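Local coordinates for activated BY transcription factor SSRB (Salmonella enterica, PDB 2WNW), which belongs to glycosyl hydrolase family 30 and pairs a TIM-barrel domain with a beta-sandwich domain, at residues F267-Q279 and T312-C325. Residues are numbered along the deposited sequence; the frame is centred on the assembly and turned at random.
Sequences FHWYTGDHFSQIQ and TYLHDMIGNFKSGC
The ring of Phe275 lies between Asp273 CB on one face and Gly319 CA on the other, the latter 3.7 Å from the ring centroid and 15° off its normal. Its edge turns toward the face of His315, an offset edge-to-face pair, and with Gly319, Asn320, His315 and Asp316 around it the ring is a knob in a hole. This seats the strand 264-268 to helix 275-284 connection of the TIM barrel against helix 305-322. Farther along, Trp269 points its CH2 at the centre of the Tyr313 face in a T-shaped pair (planes at 83°), takes Thr312 CG2 over its own face, and has Asp316 OD1 at its edge. CG of Trp269 sits between the backbone N and carbonyl carbon (chi1 72°), which directs the indole at the helix. Asp316 OD2 also forms a salt bridge with Lys242. One water donates to Asp273 OD1 and Asp316 OD2, each at 2.7 Å, linking two carboxylates whose like charges the water, and Lys242 at Asp316 OD2, probably help to offset. Asp273 OD2 has a second partner, Asn391 N of the second subunit. His315 donates from NE2 to Asp273 OD2 at 2.8 Å, nearly straight, in the imidazole plane but from above the carboxylate plane.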
ATOM      1  N   PHE A 267      17.444   0.010  -6.004  1.00 13.73           N
ATOM      2  CA  PHE A 267      16.855  -1.322  -6.015  1.00 14.50           C
ATOM      3  C   PHE A 267      16.316  -1.717  -7.380  1.00 14.57           C
ATOM      4  O   PHE A 267      16.074  -0.866  -8.237  1.00 14.12           O
ATOM      5  CB  PHE A 267      15.750  -1.445  -4.956  1.00 13.44           C
ATOM      6  CG  PHE A 267      14.671  -0.402  -5.069  1.00 15.99           C
ATOM      7  CD1 PHE A 267      14.726   0.759  -4.307  1.00 17.12           C
ATOM      8  CD2 PHE A 267      13.603  -0.582  -5.942  1.00 16.08           C
ATOM      9  CE1 PHE A 267      13.728   1.731  -4.409  1.00 17.94           C
ATOM     10  CE2 PHE A 267      12.599   0.384  -6.055  1.00 18.20           C
ATOM     11  CZ  PHE A 267      12.665   1.540  -5.285  1.00 17.83           C
ATOM     12  N   HIS A 268      16.148  -3.023  -7.567  1.00 14.76           N
ATOM     13  CA  HIS A 268      15.654  -3.596  -8.815  1.00 13.95           C
ATOM     14  C   HIS A 268      14.323  -4.296  -8.537  1.00 14.94           C
ATOM     15  O   HIS A 268      13.874  -4.346  -7.388  1.00 14.16           O
ATOM     16  CB  HIS A 268      16.676  -4.600  -9.362  1.00 14.82           C
ATOM     17  CG  HIS A 268      18.059  -4.038  -9.516  1.00 15.09           C
ATOM     18  ND1 HIS A 268      19.151  -4.825  -9.815  1.00 15.49           N
ATOM     19  CD2 HIS A 268      18.526  -2.771  -9.408  1.00 14.32           C
ATOM     20  CE1 HIS A 268      20.232  -4.067  -9.882  1.00 16.19           C
ATOM     21  NE2 HIS A 268      19.881  -2.816  -9.639  1.00 16.58           N
ATOM     22  N   TRP A 269      13.704  -4.858  -9.573  1.00 14.07           N
ATOM     23  CA  TRP A 269      12.405  -5.507  -9.400  1.00 15.11           C
ATOM     24  C   TRP A 269      12.355  -7.001  -9.688  1.00 14.48           C
ATOM     25  O   TRP A 269      11.275  -7.580  -9.745  1.00 15.42           O
ATOM     26  CB  TRP A 269      11.357  -4.817 -10.287  1.00 15.21           C
ATOM     27  CG  TRP A 269      11.483  -5.083 -11.786  1.00 15.04           C
ATOM     28  CD1 TRP A 269      12.073  -6.163 -12.393  1.00 16.92           C
ATOM     29  CD2 TRP A 269      10.917  -4.296 -12.846  1.00 14.33           C
ATOM     30  NE1 TRP A 269      11.901  -6.099 -13.759  1.00 15.74           N
ATOM     31  CE2 TRP A 269      11.195  -4.964 -14.063  1.00 15.38           C
ATOM     32  CE3 TRP A 269      10.195  -3.093 -12.884  1.00 13.84           C
ATOM     33  CZ2 TRP A 269      10.776  -4.469 -15.307  1.00 13.55           C
ATOM     34  CZ3 TRP A 269       9.777  -2.600 -14.128  1.00 14.27           C
ATOM     35  CH2 TRP A 269      10.071  -3.288 -15.315  1.00 14.44           C
ATOM     36  N   TYR A 270      13.510  -7.633  -9.844  1.00 16.53           N
ATOM     37  CA  TYR A 270      13.535  -9.040 -10.221  1.00 16.53           C
ATOM     38  C   TYR A 270      12.925 -10.094  -9.297  1.00 16.96           C
ATOM     39  O   TYR A 270      12.764 -11.240  -9.716  1.00 17.87           O
ATOM     40  CB  TYR A 270      14.963  -9.424 -10.622  1.00 16.24           C
ATOM     41  CG  TYR A 270      15.495  -8.548 -11.746  1.00 16.63           C
ATOM     42  CD1 TYR A 270      16.553  -7.666 -11.531  1.00 17.33           C
ATOM     43  CD2 TYR A 270      14.913  -8.576 -13.014  1.00 17.10           C
ATOM     44  CE1 TYR A 270      17.020  -6.831 -12.553  1.00 16.91           C
ATOM     45  CE2 TYR A 270      15.369  -7.747 -14.041  1.00 17.26           C
ATOM     46  CZ  TYR A 270      16.423  -6.877 -13.801  1.00 17.22           C
ATOM     47  OH  TYR A 270      16.874  -6.054 -14.808  1.00 16.84           O
ATOM     48  N   THR A 271      12.576  -9.732  -8.064  1.00 14.73           N
ATOM     49  CA  THR A 271      11.948 -10.702  -7.165  1.00 15.78           C
ATOM     50  C   THR A 271      10.503 -10.320  -6.819  1.00 16.53           C
ATOM     51  O   THR A 271       9.902 -10.878  -5.901  1.00 16.34           O
ATOM     52  CB  THR A 271      12.742 -10.895  -5.851  1.00 14.42           C
ATOM     53  OG1 THR A 271      12.861  -9.646  -5.161  1.00 14.33           O
ATOM     54  CG2 THR A 271      14.132 -11.461  -6.150  1.00 14.86           C
ATOM     55  N   GLY A 272       9.945  -9.369  -7.558  1.00 16.63           N
ATOM     56  CA  GLY A 272       8.568  -8.984  -7.303  1.00 15.09           C
ATOM     57  C   GLY A 272       8.349  -7.613  -6.695  1.00 15.03           C
ATOM     58  O   GLY A 272       9.272  -6.804  -6.584  1.00 14.32           O
ATOM     59  N   ASP A 273       7.105  -7.377  -6.280  1.00 15.11           N
ATOM     60  CA  ASP A 273       6.669  -6.104  -5.710  1.00 14.00           C
ATOM     61  C   ASP A 273       7.385  -5.638  -4.442  1.00 13.63           C
ATOM     62  O   ASP A 273       8.158  -4.680  -4.477  1.00 14.37           O
ATOM     63  CB  ASP A 273       5.158  -6.150  -5.434  1.00 14.88           C
ATOM     64  CG  ASP A 273       4.331  -6.449  -6.681  1.00 16.84           C
ATOM     65  OD1 ASP A 273       4.901  -6.488  -7.795  1.00 15.49           O
ATOM     66  OD2 ASP A 273       3.097  -6.638  -6.545  1.00 16.75           O
ATOM     67  N   HIS A 274       7.100  -6.300  -3.323  1.00 13.60           N
ATOM     68  CA  HIS A 274       7.695  -5.949  -2.033  1.00 15.33           C
ATOM     69  C   HIS A 274       7.637  -4.447  -1.762  1.00 14.86           C
ATOM     70  O   HIS A 274       8.561  -3.875  -1.187  1.00 14.89           O
ATOM     71  CB  HIS A 274       9.145  -6.440  -1.979  1.00 15.03           C
ATOM     72  CG  HIS A 274       9.268  -7.932  -1.966  1.00 15.67           C
ATOM     73  ND1 HIS A 274       8.805  -8.705  -0.923  1.00 17.70           N
ATOM     74  CD2 HIS A 274       9.765  -8.797  -2.883  1.00 16.82           C
ATOM     75  CE1 HIS A 274       9.009  -9.980  -1.198  1.00 16.24           C
ATOM     76  NE2 HIS A 274       9.589 -10.064  -2.382  1.00 15.05           N
ATOM     77  N   PHE A 275       6.537  -3.815  -2.157  1.00 14.55           N
ATOM     78  CA  PHE A 275       6.385  -2.373  -1.977  1.00 14.29           C
ATOM     79  C   PHE A 275       6.484  -1.922  -0.519  1.00 15.17           C
ATOM     80  O   PHE A 275       6.975  -0.830  -0.235  1.00 14.34           O
ATOM     81  CB  PHE A 275       5.048  -1.897  -2.570  1.00 14.08           C
ATOM     82  CG  PHE A 275       4.872  -2.225  -4.037  1.00 14.28           C
ATOM     83  CD1 PHE A 275       5.851  -1.879  -4.968  1.00 14.98           C
ATOM     84  CD2 PHE A 275       3.722  -2.870  -4.483  1.00 16.02           C
ATOM     85  CE1 PHE A 275       5.684  -2.175  -6.329  1.00 15.64           C
ATOM     86  CE2 PHE A 275       3.542  -3.173  -5.839  1.00 15.73           C
ATOM     87  CZ  PHE A 275       4.527  -2.824  -6.765  1.00 16.08           C
ATOM     88  N   SER A 276       6.018  -2.760   0.402  1.00 14.86           N
ATOM     89  CA  SER A 276       6.051  -2.420   1.822  1.00 16.08           C
ATOM     90  C   SER A 276       7.445  -2.102   2.356  1.00 16.55           C
ATOM     91  O   SER A 276       7.584  -1.304   3.287  1.00 16.48           O
ATOM     92  CB  SER A 276       5.432  -3.548   2.655  1.00 16.77           C
ATOM     93  OG  SER A 276       4.028  -3.602   2.476  1.00 18.51           O
ATOM     94  N   GLN A 277       8.477  -2.715   1.780  1.00 15.57           N
ATOM     95  CA  GLN A 277       9.834  -2.453   2.250  1.00 15.84           C
ATOM     96  C   GLN A 277      10.306  -1.066   1.834  1.00 16.45           C
ATOM     97  O   GLN A 277      11.087  -0.433   2.544  1.00 17.53           O
ATOM     98  CB  GLN A 277      10.797  -3.540   1.758  1.00 15.14           C
ATOM     99  CG  GLN A 277      10.542  -4.877   2.454  1.00 16.69           C
ATOM    100  CD  GLN A 277      11.685  -5.854   2.314  1.00 16.01           C
ATOM    101  OE1 GLN A 277      12.852  -5.487   2.457  1.00 17.19           O
ATOM    102  NE2 GLN A 277      11.355  -7.117   2.050  1.00 16.66           N
ATOM    103  N   ILE A 278       9.824  -0.588   0.692  1.00 16.14           N
ATOM    104  CA  ILE A 278      10.182   0.753   0.242  1.00 16.27           C
ATOM    105  C   ILE A 278       9.517   1.737   1.203  1.00 16.05           C
ATOM    106  O   ILE A 278      10.155   2.661   1.708  1.00 15.85           O
ATOM    107  CB  ILE A 278       9.648   1.053  -1.170  1.00 17.28           C
ATOM    108  CG1 ILE A 278      10.210   0.052  -2.179  1.00 18.29           C
ATOM    109  CG2 ILE A 278      10.048   2.472  -1.580  1.00 18.52           C
ATOM    110  CD1 ILE A 278       9.633   0.231  -3.564  1.00 19.92           C
ATOM    111  N   GLN A 279       8.230   1.517   1.461  1.00 16.61           N
ATOM    112  CA  GLN A 279       7.465   2.386   2.351  1.00 17.93           C
ATOM    113  C   GLN A 279       8.027   2.464   3.768  1.00 17.23           C
ATOM    114  O   GLN A 279       8.087   3.546   4.356  1.00 17.46           O
ATOM    115  CB  GLN A 279       6.004   1.935   2.402  1.00 22.49           C
ATOM    116  CG  GLN A 279       5.118   2.880   3.190  1.00 28.42           C
ATOM    117  CD  GLN A 279       3.685   2.841   2.722  1.00 34.87           C
ATOM    118  OE1 GLN A 279       2.993   1.834   2.883  1.00 38.45           O
ATOM    119  NE2 GLN A 279       3.229   3.938   2.124  1.00 38.47           N
ATOM    120  N   THR A 312       3.879  -5.306 -16.234  1.00 14.31           N
ATOM    121  CA  THR A 312       5.052  -5.332 -15.362  1.00 13.55           C
ATOM    122  C   THR A 312       5.626  -3.942 -15.107  1.00 14.47           C
ATOM    123  O   THR A 312       5.887  -3.582 -13.960  1.00 13.27           O
ATOM    124  CB  THR A 312       6.145  -6.260 -15.942  1.00 15.25           C
ATOM    125  OG1 THR A 312       5.647  -7.605 -15.973  1.00 15.20           O
ATOM    126  CG2 THR A 312       7.410  -6.213 -15.094  1.00 15.26           C
ATOM    127  N   TYR A 313       5.805  -3.158 -16.166  1.00 12.96           N
ATOM    128  CA  TYR A 313       6.353  -1.816 -16.012  1.00 14.60           C
ATOM    129  C   TYR A 313       5.427  -0.888 -15.234  1.00 15.22           C
ATOM    130  O   TYR A 313       5.847  -0.253 -14.263  1.00 15.62           O
ATOM    131  CB  TYR A 313       6.661  -1.190 -17.381  1.00 14.85           C
ATOM    132  CG  TYR A 313       8.048  -1.505 -17.905  1.00 14.93           C
ATOM    133  CD1 TYR A 313       8.318  -2.707 -18.563  1.00 13.79           C
ATOM    134  CD2 TYR A 313       9.103  -0.610 -17.706  1.00 14.87           C
ATOM    135  CE1 TYR A 313       9.612  -3.010 -19.010  1.00 14.54           C
ATOM    136  CE2 TYR A 313      10.394  -0.903 -18.142  1.00 16.39           C
ATOM    137  CZ  TYR A 313      10.642  -2.100 -18.791  1.00 15.58           C
ATOM    138  OH  TYR A 313      11.920  -2.382 -19.209  1.00 15.41           O
ATOM    139  N   LEU A 314       4.167  -0.803 -15.655  1.00 13.55           N
ATOM    140  CA  LEU A 314       3.218   0.081 -14.981  1.00 13.84           C
ATOM    141  C   LEU A 314       2.961  -0.303 -13.529  1.00 13.41           C
ATOM    142  O   LEU A 314       2.945   0.556 -12.650  1.00 13.63           O
ATOM    143  CB  LEU A 314       1.893   0.124 -15.747  1.00 13.93           C
ATOM    144  CG  LEU A 314       1.926   0.876 -17.081  1.00 17.59           C
ATOM    145  CD1 LEU A 314       0.612   0.659 -17.821  1.00 17.00           C
ATOM    146  CD2 LEU A 314       2.167   2.366 -16.831  1.00 17.47           C
ATOM    147  N   HIS A 315       2.765  -1.593 -13.280  1.00 12.90           N
ATOM    148  CA  HIS A 315       2.497  -2.075 -11.930  1.00 13.90           C
ATOM    149  C   HIS A 315       3.641  -1.767 -10.969  1.00 12.75           C
ATOM    150  O   HIS A 315       3.410  -1.297  -9.855  1.00 12.02           O
ATOM    151  CB  HIS A 315       2.235  -3.586 -11.951  1.00 14.09           C
ATOM    152  CG  HIS A 315       1.973  -4.175 -10.599  1.00 14.04           C
ATOM    153  ND1 HIS A 315       0.803  -3.956  -9.904  1.00 14.55           N
ATOM    154  CD2 HIS A 315       2.738  -4.966  -9.808  1.00 14.58           C
ATOM    155  CE1 HIS A 315       0.859  -4.584  -8.742  1.00 17.74           C
ATOM    156  NE2 HIS A 315       2.022  -5.205  -8.659  1.00 15.82           N
ATOM    157  N   ASP A 316       4.876  -2.020 -11.390  1.00 12.44           N
ATOM    158  CA  ASP A 316       6.000  -1.756 -10.504  1.00 13.55           C
ATOM    159  C   ASP A 316       6.240  -0.265 -10.306  1.00 14.51           C
ATOM    160  O   ASP A 316       6.509   0.183  -9.190  1.00 14.70           O
ATOM    161  CB  ASP A 316       7.275  -2.428 -11.024  1.00 13.74           C
ATOM    162  CG  ASP A 316       8.328  -2.565  -9.941  1.00 15.17           C
ATOM    163  OD1 ASP A 316       9.283  -1.758  -9.911  1.00 16.36           O
ATOM    164  OD2 ASP A 316       8.177  -3.472  -9.101  1.00 15.38           O
ATOM    165  N   MET A 317       6.138   0.512 -11.381  1.00 13.68           N
ATOM    166  CA  MET A 317       6.346   1.953 -11.277  1.00 14.99           C
ATOM    167  C   MET A 317       5.337   2.617 -10.345  1.00 14.98           C
ATOM    168  O   MET A 317       5.709   3.403  -9.472  1.00 15.14           O
ATOM    169  CB  MET A 317       6.269   2.596 -12.663  1.00 16.30           C
ATOM    170  CG  MET A 317       7.411   2.183 -13.579  1.00 17.17           C
ATOM    171  SD  MET A 317       7.221   2.824 -15.252  1.00 17.48           S
ATOM    172  CE  MET A 317       7.843   4.499 -15.056  1.00 17.94           C
ATOM    173  N   ILE A 318       4.059   2.303 -10.526  1.00 14.12           N
ATOM    174  CA  ILE A 318       3.022   2.888  -9.684  1.00 13.43           C
ATOM    175  C   ILE A 318       3.241   2.516  -8.222  1.00 14.35           C
ATOM    176  O   ILE A 318       3.218   3.378  -7.346  1.00 13.98           O
ATOM    177  CB  ILE A 318       1.614   2.437 -10.145  1.00 13.70           C
ATOM    178  CG1 ILE A 318       1.318   3.039 -11.525  1.00 13.99           C
ATOM    179  CG2 ILE A 318       0.562   2.871  -9.130  1.00 14.20           C
ATOM    180  CD1 ILE A 318       0.052   2.512 -12.182  1.00 15.03           C
ATOM    181  N   GLY A 319       3.471   1.233  -7.961  1.00 13.89           N
ATOM    182  CA  GLY A 319       3.699   0.793  -6.596  1.00 14.79           C
ATOM    183  C   GLY A 319       4.915   1.439  -5.949  1.00 15.47           C
ATOM    184  O   GLY A 319       4.866   1.852  -4.787  1.00 16.04           O
ATOM    185  N   ASN A 320       6.012   1.523  -6.694  1.00 14.47           N
ATOM    186  CA  ASN A 320       7.235   2.122  -6.175  1.00 14.63           C
ATOM    187  C   ASN A 320       7.005   3.568  -5.756  1.00 15.46           C
ATOM    188  O   ASN A 320       7.318   3.953  -4.632  1.00 15.64           O
ATOM    189  CB  ASN A 320       8.351   2.072  -7.229  1.00 14.06           C
ATOM    190  CG  ASN A 320       8.916   0.677  -7.418  1.00 13.31           C
ATOM    191  OD1 ASN A 320       9.717   0.435  -8.321  1.00 16.39           O
ATOM    192  ND2 ASN A 320       8.508  -0.245  -6.565  1.00 10.88           N
ATOM    193  N   PHE A 321       6.450   4.370  -6.656  1.00 14.58           N
ATOM    194  CA  PHE A 321       6.222   5.773  -6.336  1.00 15.73           C
ATOM    195  C   PHE A 321       5.203   5.988  -5.221  1.00 15.07           C
ATOM    196  O   PHE A 321       5.359   6.898  -4.409  1.00 15.86           O
ATOM    197  CB  PHE A 321       5.855   6.540  -7.607  1.00 15.93           C
ATOM    198  CG  PHE A 321       7.029   6.759  -8.524  1.00 17.74           C
ATOM    199  CD1 PHE A 321       8.111   7.535  -8.113  1.00 17.82           C
ATOM    200  CD2 PHE A 321       7.076   6.162  -9.779  1.00 17.42           C
ATOM    201  CE1 PHE A 321       9.221   7.714  -8.936  1.00 18.04           C
ATOM    202  CE2 PHE A 321       8.184   6.335 -10.612  1.00 18.87           C
ATOM    203  CZ  PHE A 321       9.259   7.112 -10.189  1.00 18.88           C
ATOM    204  N   LYS A 322       4.171   5.153  -5.159  1.00 15.68           N
ATOM    205  CA  LYS A 322       3.190   5.294  -4.087  1.00 17.26           C
ATOM    206  C   LYS A 322       3.854   4.945  -2.758  1.00 17.27           C
ATOM    207  O   LYS A 322       3.434   5.414  -1.701  1.00 18.44           O
ATOM    208  CB  LYS A 322       2.000   4.355  -4.300  1.00 18.58           C
ATOM    209  CG  LYS A 322       1.062   4.778  -5.410  1.00 25.15           C
ATOM    210  CD  LYS A 322      -0.357   4.972  -4.888  1.00 29.53           C
ATOM    211  CE  LYS A 322      -0.438   6.077  -3.856  1.00 30.62           C
ATOM    212  NZ  LYS A 322      -1.825   6.251  -3.315  1.00 27.04           N
ATOM    213  N   SER A 323       4.903   4.130  -2.822  1.00 15.71           N
ATOM    214  CA  SER A 323       5.600   3.685  -1.619  1.00 15.65           C
ATOM    215  C   SER A 323       6.820   4.490  -1.168  1.00 16.90           C
ATOM    216  O   SER A 323       7.434   4.145  -0.162  1.00 18.71           O
ATOM    217  CB  SER A 323       5.992   2.216  -1.782  1.00 16.01           C
ATOM    218  OG  SER A 323       4.838   1.445  -2.064  1.00 16.65           O
ATOM    219  N   GLY A 324       7.183   5.538  -1.904  1.00 15.26           N
ATOM    220  CA  GLY A 324       8.312   6.360  -1.490  1.00 16.46           C
ATOM    221  C   GLY A 324       9.523   6.436  -2.410  1.00 15.89           C
ATOM    222  O   GLY A 324      10.540   7.022  -2.034  1.00 15.93           O
ATOM    223  N   CYS A 325       9.410   5.862  -3.606  1.00 16.18           N
ATOM    224  CA  CYS A 325      10.498   5.840  -4.590  1.00 16.01           C
ATOM    225  C   CYS A 325      10.914   7.238  -5.052  1.00 16.26           C
ATOM    226  O   CYS A 325      10.067   8.094  -5.296  1.00 16.09           O
ATOM    227  CB  CYS A 325      10.071   5.004  -5.803  1.00 15.63           C
ATOM    228  SG  CYS A 325      11.320   4.848  -7.093  1.00 18.40           S
TER
HETATM  229  O   HOH W   1       6.748  -5.722  -9.590  1.00 17.14           O